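Local coordinates for glyoxylate-induced Protein (PDB 1SQ4), which is a double-barrel cupin of unconfirmed function that may act as a ureidoglycine aminohydrolase, at residues M240-R243 / A244-Q248. Residues are numbered along the deposited sequence; the frame is centred on the assembly and turned at random.
Sequences MWLR and AFCPQ
L242 points its branched end into the bend made by 244-248, and its CD2 methyl is received between C246 and Q248. On one flank it meets C246, with CD2 3.4 Å from CB. The thiol, its SG anti to the backbone N (chi1 -180°), lies alongside the same methyl. A small, weakly polar cysteine suits this buried place. On the other flank CD2 rests over the flat face of the Q248 amide, 3.4 Å from its CD, while CD1 stands over the same face toward the oxygen, 3.7 Å from OE1. The branched leucine thus offers two methyls to cover the amide. The Q248 chain runs extended past CG, slanting across the leucine, and chi3 of 57° turns the amide so that its face, not its edge, meets the methyls. Glutamine thereby serves twice: its flat side is apolar packing, and its polar atoms reach elsewhere, OE1 hydrogen-bonding Y225 OH and NE2 making a weak bond to E208. R243 behaves differently: its long chain bends and carries the charged guanidinium away from the turn, where NH1 can reach and bond S62 O. The chain turns through R243, A244 and F245, of which F245 lies in the left-handed helical region. F245 and P247 pack against I57 and A24 of a second subunit. In the second cupin domain, strand 239-244 lies between strands 30-33 and 212-220 of one antiparallel sheet, and this turn passes the chain to strand 248-251 of the other, paired there with 203-204 and 222-227.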
loop_
_atom_site.group_PDB
_atom_site.type_symbol
_atom_site.label_atom_id
_atom_site.label_comp_id
_atom_site.label_asym_id
_atom_site.label_seq_id
_atom_site.Cartn_x
_atom_site.Cartn_y
_atom_site.Cartn_z
HETATM N N MSE A 240 5.748 6.695 22.396
HETATM C CA MSE A 240 6.108 5.813 21.288
HETATM C C MSE A 240 6.304 4.416 21.831
HETATM O O MSE A 240 6.971 4.238 22.846
HETATM C CB MSE A 240 7.414 6.258 20.622
HETATM C CG MSE A 240 7.414 7.675 20.062
HETATM SE SE MSE A 240 9.184 8.225 19.468
HETATM C CE MSE A 240 10.108 8.280 21.145
ATOM N N TRP A 241 5.725 3.429 21.161
ATOM C CA TRP A 241 5.874 2.044 21.579
ATOM C C TRP A 241 6.600 1.261 20.509
ATOM O O TRP A 241 6.180 1.260 19.355
ATOM C CB TRP A 241 4.517 1.398 21.825
ATOM C CG TRP A 241 4.639 -0.061 22.109
ATOM C CD1 TRP A 241 4.416 -1.081 21.247
ATOM C CD2 TRP A 241 5.109 -0.655 23.324
ATOM N NE1 TRP A 241 4.717 -2.282 21.843
ATOM C CE2 TRP A 241 5.140 -2.049 23.121
ATOM C CE3 TRP A 241 5.498 -0.141 24.566
ATOM C CZ2 TRP A 241 5.558 -2.936 24.105
ATOM C CZ3 TRP A 241 5.913 -1.018 25.545
ATOM C CH2 TRP A 241 5.933 -2.402 25.313
ATOM N N LEU A 242 7.678 0.586 20.900
ATOM C CA LEU A 242 8.479 -0.213 19.976
ATOM C C LEU A 242 8.301 -1.717 20.178
ATOM O O LEU A 242 8.341 -2.201 21.306
ATOM C CB LEU A 242 9.948 0.157 20.115
ATOM C CG LEU A 242 10.307 1.483 19.445
ATOM C CD1 LEU A 242 10.575 2.564 20.463
ATOM C CD2 LEU A 242 11.541 1.252 18.577
ATOM N N ARG A 243 8.126 -2.442 19.068
ATOM C CA ARG A 243 7.895 -3.890 19.058
ATOM C C ARG A 243 9.082 -4.802 19.325
ATOM O O ARG A 243 8.959 -5.777 20.084
ATOM C CB ARG A 243 7.259 -4.327 17.729
ATOM C CG ARG A 243 5.747 -4.515 17.757
ATOM C CD ARG A 243 5.316 -5.987 17.722
ATOM N NE ARG A 243 3.872 -6.128 17.903
ATOM C CZ ARG A 243 2.969 -5.693 17.029
ATOM N NH1 ARG A 243 1.670 -5.850 17.268
ATOM N NH2 ARG A 243 3.371 -5.116 15.906
ATOM N N ALA A 244 10.210 -4.517 18.693
ATOM C CA ALA A 244 11.416 -5.331 18.853
ATOM C C ALA A 244 12.221 -5.211 17.582
ATOM O O ALA A 244 11.687 -5.323 16.476
ATOM C CB ALA A 244 11.084 -6.794 19.109
ATOM N N PHE A 245 13.513 -4.980 17.764
ATOM C CA PHE A 245 14.434 -4.811 16.668
ATOM C C PHE A 245 14.035 -3.622 15.826
ATOM O O PHE A 245 14.676 -3.327 14.826
ATOM C CB PHE A 245 14.475 -6.074 15.828
ATOM C CG PHE A 245 14.982 -7.263 16.562
ATOM C CD1 PHE A 245 16.330 -7.374 16.884
ATOM C CD2 PHE A 245 14.108 -8.272 16.948
ATOM C CE1 PHE A 245 16.809 -8.484 17.575
ATOM C CE2 PHE A 245 14.572 -9.386 17.640
ATOM C CZ PHE A 245 15.925 -9.490 17.956
ATOM N N CYS A 246 12.977 -2.930 16.233
ATOM C CA CYS A 246 12.531 -1.754 15.498
ATOM C C CYS A 246 13.650 -0.708 15.468
ATOM O O CYS A 246 14.084 -0.230 16.511
ATOM C CB CYS A 246 11.296 -1.156 16.162
ATOM S SG CYS A 246 10.671 0.311 15.313
ATOM N N PRO A 247 14.140 -0.346 14.272
ATOM C CA PRO A 247 15.215 0.649 14.198
ATOM C C PRO A 247 14.820 1.989 14.832
ATOM O O PRO A 247 13.666 2.412 14.748
ATOM C CB PRO A 247 15.468 0.767 12.697
ATOM C CG PRO A 247 15.092 -0.590 12.188
ATOM C CD PRO A 247 13.826 -0.873 12.934
ATOM N N GLN A 248 15.785 2.648 15.465
ATOM C CA GLN A 248 15.541 3.929 16.118
ATOM C C GLN A 248 16.625 4.945 15.818
ATOM O O GLN A 248 17.790 4.752 16.169
ATOM C CB GLN A 248 15.474 3.744 17.627
ATOM C CG GLN A 248 14.572 2.627 18.095
ATOM C CD GLN A 248 14.511 2.572 19.601
ATOM O OE1 GLN A 248 14.146 3.554 20.237
ATOM N NE2 GLN A 248 14.870 1.434 20.183
#